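Local coordinates for protein alpha-glucosidase ([Eubacterium] rectale, PDB 6PNR) that probably hydrolyses alpha-glycosidic bonds of sulfoquinovose-containing sugars, as a family 31 glycoside hydrolase acting as a sulfoquinovosidase, at residues A[435-440]-A[450-455]. Numbering follows the deposited sequence.
Sequences DVVYFM and YCTLLW
Met440 and Leu454 bridge two backbones: Met440 N donates to Leu453 O (3.0 Å), and Trp455 N returns a bond to Met440 O (2.9 Å), while Phe439 CA sends a CA-H···O contact to Leu453 O. Thr452 OG1 lies over the centre of one face of the Tyr438 ring, 3.3 Å above its plane, and gives its hydrogen to Tyr438 O (2.7 Å) on an in-plane lone pair. In Tyr438, chi1 (50°) sets CG between the backbone N and the carbonyl carbon; at the far end of the ring Tyr438 OH donates to Tyr450 O (2.6 Å) from above the carbonyl plane. A phenylalanine in place of Tyr438 would probably leave Tyr450 O without this mate where the helix 447-450 ends. Strand 437-439 belongs to the parallel sheet of the TIM barrel, pairing with strand 386-389, and the loop after helix 447-450 carries Trp455 to the bound inhibitor. The edge of the Phe439 ring is turned to the face of the Trp455 six-membered ring in an offset edge-to-face pair, planes at 86°; His488 packs edge-to-face with Phe439, and Arg521 makes a cation-pi contact with Trp455. Met440 CG rests on Cys451 SG (3.7 Å), and Val437 CG2 on Leu453 CB (3.8 Å).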
ATOM      1  N   ASP A 435     -34.619 -25.738  15.793  1.00 29.71           N
ATOM      2  CA  ASP A 435     -34.159 -26.880  16.580  1.00 31.93           C
ATOM      3  C   ASP A 435     -32.697 -27.216  16.369  1.00 30.06           C
ATOM      4  O   ASP A 435     -32.072 -27.785  17.266  1.00 28.77           O
ATOM      5  CB  ASP A 435     -34.982 -28.132  16.267  1.00 33.59           C
ATOM      6  CG  ASP A 435     -36.464 -27.941  16.525  1.00 38.21           C
ATOM      7  OD1 ASP A 435     -36.820 -27.203  17.467  1.00 42.31           O
ATOM      8  OD2 ASP A 435     -37.263 -28.533  15.773  1.00 43.80           O
ATOM      9  N   VAL A 436     -32.154 -26.907  15.202  1.00 29.45           N
ATOM     10  CA  VAL A 436     -30.730 -27.066  14.926  1.00 31.41           C
ATOM     11  C   VAL A 436     -30.208 -25.710  14.497  1.00 30.71           C
ATOM     12  O   VAL A 436     -30.958 -24.871  13.990  1.00 33.72           O
ATOM     13  CB  VAL A 436     -30.433 -28.126  13.845  1.00 33.49           C
ATOM     14  CG1 VAL A 436     -31.149 -29.435  14.136  1.00 26.86           C
ATOM     15  CG2 VAL A 436     -30.789 -27.601  12.489  1.00 40.31           C
ATOM     16  N   VAL A 437     -28.921 -25.477  14.708  1.00 24.69           N
ATOM     17  CA  VAL A 437     -28.368 -24.167  14.388  1.00 25.72           C
ATOM     18  C   VAL A 437     -27.016 -24.337  13.715  1.00 26.47           C
ATOM     19  O   VAL A 437     -26.181 -25.124  14.172  1.00 25.28           O
ATOM     20  CB  VAL A 437     -28.262 -23.274  15.644  1.00 30.77           C
ATOM     21  CG1 VAL A 437     -27.471 -23.960  16.756  1.00 28.42           C
ATOM     22  CG2 VAL A 437     -27.667 -21.911  15.281  1.00 28.73           C
ATOM     23  N   TYR A 438     -26.806 -23.613  12.616  1.00 25.78           N
ATOM     24  CA  TYR A 438     -25.493 -23.538  11.995  1.00 25.46           C
ATOM     25  C   TYR A 438     -24.988 -22.110  12.133  1.00 28.00           C
ATOM     26  O   TYR A 438     -25.771 -21.167  12.280  1.00 25.73           O
ATOM     27  CB  TYR A 438     -25.512 -23.978  10.515  1.00 23.64           C
ATOM     28  CG  TYR A 438     -26.598 -23.298   9.710  1.00 26.48           C
ATOM     29  CD1 TYR A 438     -27.885 -23.818   9.672  1.00 25.23           C
ATOM     30  CD2 TYR A 438     -26.341 -22.125   9.011  1.00 25.54           C
ATOM     31  CE1 TYR A 438     -28.897 -23.183   8.955  1.00 25.43           C
ATOM     32  CE2 TYR A 438     -27.346 -21.472   8.299  1.00 26.41           C
ATOM     33  CZ  TYR A 438     -28.621 -22.011   8.273  1.00 29.17           C
ATOM     34  OH  TYR A 438     -29.623 -21.374   7.574  1.00 28.50           O
ATOM     35  N   PHE A 439     -23.677 -21.941  12.134  1.00 22.95           N
ATOM     36  CA  PHE A 439     -23.140 -20.592  12.256  1.00 21.54           C
ATOM     37  C   PHE A 439     -22.155 -20.326  11.135  1.00 24.84           C
ATOM     38  O   PHE A 439     -21.346 -21.191  10.787  1.00 27.23           O
ATOM     39  CB  PHE A 439     -22.508 -20.339  13.648  1.00 23.10           C
ATOM     40  CG  PHE A 439     -21.807 -21.536  14.249  1.00 26.12           C
ATOM     41  CD1 PHE A 439     -22.526 -22.540  14.888  1.00 27.01           C
ATOM     42  CD2 PHE A 439     -20.415 -21.628  14.216  1.00 27.30           C
ATOM     43  CE1 PHE A 439     -21.873 -23.626  15.459  1.00 24.81           C
ATOM     44  CE2 PHE A 439     -19.754 -22.716  14.783  1.00 22.27           C
ATOM     45  CZ  PHE A 439     -20.467 -23.706  15.396  1.00 22.61           C
ATOM     46  N   MET A 440     -22.253 -19.131  10.554  1.00 22.08           N
ATOM     47  CA  MET A 440     -21.464 -18.733   9.399  1.00 23.45           C
ATOM     48  C   MET A 440     -20.620 -17.508   9.727  1.00 23.66           C
ATOM     49  O   MET A 440     -21.006 -16.661  10.538  1.00 24.24           O
ATOM     50  CB  MET A 440     -22.373 -18.426   8.206  1.00 24.19           C
ATOM     51  CG  MET A 440     -23.438 -19.496   7.952  1.00 25.45           C
ATOM     52  SD  MET A 440     -24.369 -19.156   6.456  1.00 26.55           S
ATOM     53  CE  MET A 440     -23.098 -19.293   5.197  1.00 27.63           C
ATOM     54  N   TYR A 450     -31.157 -16.177   5.796  1.00 24.03           N
ATOM     55  CA  TYR A 450     -30.647 -17.516   5.531  1.00 29.02           C
ATOM     56  C   TYR A 450     -29.569 -17.979   6.498  1.00 28.45           C
ATOM     57  O   TYR A 450     -29.140 -19.131   6.415  1.00 30.25           O
ATOM     58  CB  TYR A 450     -30.077 -17.589   4.116  1.00 26.57           C
ATOM     59  CG  TYR A 450     -31.117 -17.406   3.044  1.00 28.75           C
ATOM     60  CD1 TYR A 450     -32.291 -18.149   3.061  1.00 30.80           C
ATOM     61  CD2 TYR A 450     -30.929 -16.482   2.020  1.00 38.08           C
ATOM     62  CE1 TYR A 450     -33.256 -17.986   2.080  1.00 36.86           C
ATOM     63  CE2 TYR A 450     -31.882 -16.311   1.037  1.00 41.91           C
ATOM     64  CZ  TYR A 450     -33.044 -17.061   1.074  1.00 42.88           C
ATOM     65  OH  TYR A 450     -33.990 -16.888   0.097  1.00 53.28           O
ATOM     66  N   CYS A 451     -29.095 -17.132   7.389  1.00 24.80           N
ATOM     67  CA  CYS A 451     -28.072 -17.544   8.339  1.00 29.48           C
ATOM     68  C   CYS A 451     -28.671 -17.520   9.739  1.00 26.63           C
ATOM     69  O   CYS A 451     -29.093 -16.460  10.211  1.00 28.51           O
ATOM     70  CB  CYS A 451     -26.851 -16.634   8.230  1.00 26.17           C
ATOM     71  SG  CYS A 451     -25.619 -16.924   9.507  1.00 27.80           S
ATOM     72  N   THR A 452     -28.719 -18.689  10.394  1.00 24.55           N
ATOM     73  CA  THR A 452     -29.323 -18.785  11.722  1.00 27.57           C
ATOM     74  C   THR A 452     -28.465 -18.161  12.820  1.00 25.52           C
ATOM     75  O   THR A 452     -28.993 -17.823  13.884  1.00 24.94           O
ATOM     76  CB  THR A 452     -29.595 -20.246  12.090  1.00 28.35           C
ATOM     77  OG1 THR A 452     -28.440 -21.039  11.789  1.00 26.63           O
ATOM     78  CG2 THR A 452     -30.802 -20.793  11.328  1.00 25.76           C
ATOM     79  N   LEU A 453     -27.160 -18.012  12.600  1.00 26.23           N
ATOM     80  CA  LEU A 453     -26.269 -17.463  13.616  1.00 23.48           C
ATOM     81  C   LEU A 453     -24.940 -17.074  12.974  1.00 24.88           C
ATOM     82  O   LEU A 453     -24.332 -17.889  12.274  1.00 23.69           O
ATOM     83  CB  LEU A 453     -26.039 -18.480  14.746  1.00 23.45           C
ATOM     84  CG  LEU A 453     -24.987 -18.141  15.820  1.00 25.38           C
ATOM     85  CD1 LEU A 453     -25.414 -16.938  16.667  1.00 21.71           C
ATOM     86  CD2 LEU A 453     -24.726 -19.330  16.724  1.00 25.94           C
ATOM     87  N   LEU A 454     -24.490 -15.838  13.186  1.00 22.78           N
ATOM     88  CA  LEU A 454     -23.165 -15.413  12.753  1.00 26.59           C
ATOM     89  C   LEU A 454     -22.127 -15.784  13.805  1.00 24.70           C
ATOM     90  O   LEU A 454     -22.448 -15.969  14.980  1.00 26.70           O
ATOM     91  CB  LEU A 454     -23.110 -13.896  12.536  1.00 24.41           C
ATOM     92  CG  LEU A 454     -23.471 -13.246  11.206  1.00 31.45           C
ATOM     93  CD1 LEU A 454     -23.097 -11.765  11.282  1.00 29.85           C
ATOM     94  CD2 LEU A 454     -22.745 -13.917  10.068  1.00 29.13           C
ATOM     95  N   TRP A 455     -20.866 -15.887  13.372  1.00 22.90           N
ATOM     96  CA  TRP A 455     -19.756 -15.714  14.298  1.00 23.28           C
ATOM     97  C   TRP A 455     -18.731 -14.813  13.622  1.00 25.09           C
ATOM     98  O   TRP A 455     -18.706 -14.675  12.394  1.00 26.98           O
ATOM     99  CB  TRP A 455     -19.164 -17.061  14.796  1.00 25.08           C
ATOM    100  CG  TRP A 455     -17.881 -17.575  14.167  1.00 23.81           C
ATOM    101  CD1 TRP A 455     -16.605 -17.424  14.651  1.00 21.74           C
ATOM    102  CD2 TRP A 455     -17.767 -18.391  12.990  1.00 23.61           C
ATOM    103  NE1 TRP A 455     -15.712 -18.069  13.832  1.00 24.99           N
ATOM    104  CE2 TRP A 455     -16.395 -18.668  12.803  1.00 25.01           C
ATOM    105  CE3 TRP A 455     -18.696 -18.915  12.074  1.00 26.22           C
ATOM    106  CZ2 TRP A 455     -15.922 -19.430  11.728  1.00 24.08           C
ATOM    107  CZ3 TRP A 455     -18.233 -19.671  11.015  1.00 23.64           C
ATOM    108  CH2 TRP A 455     -16.850 -19.920  10.845  1.00 24.81           C
TER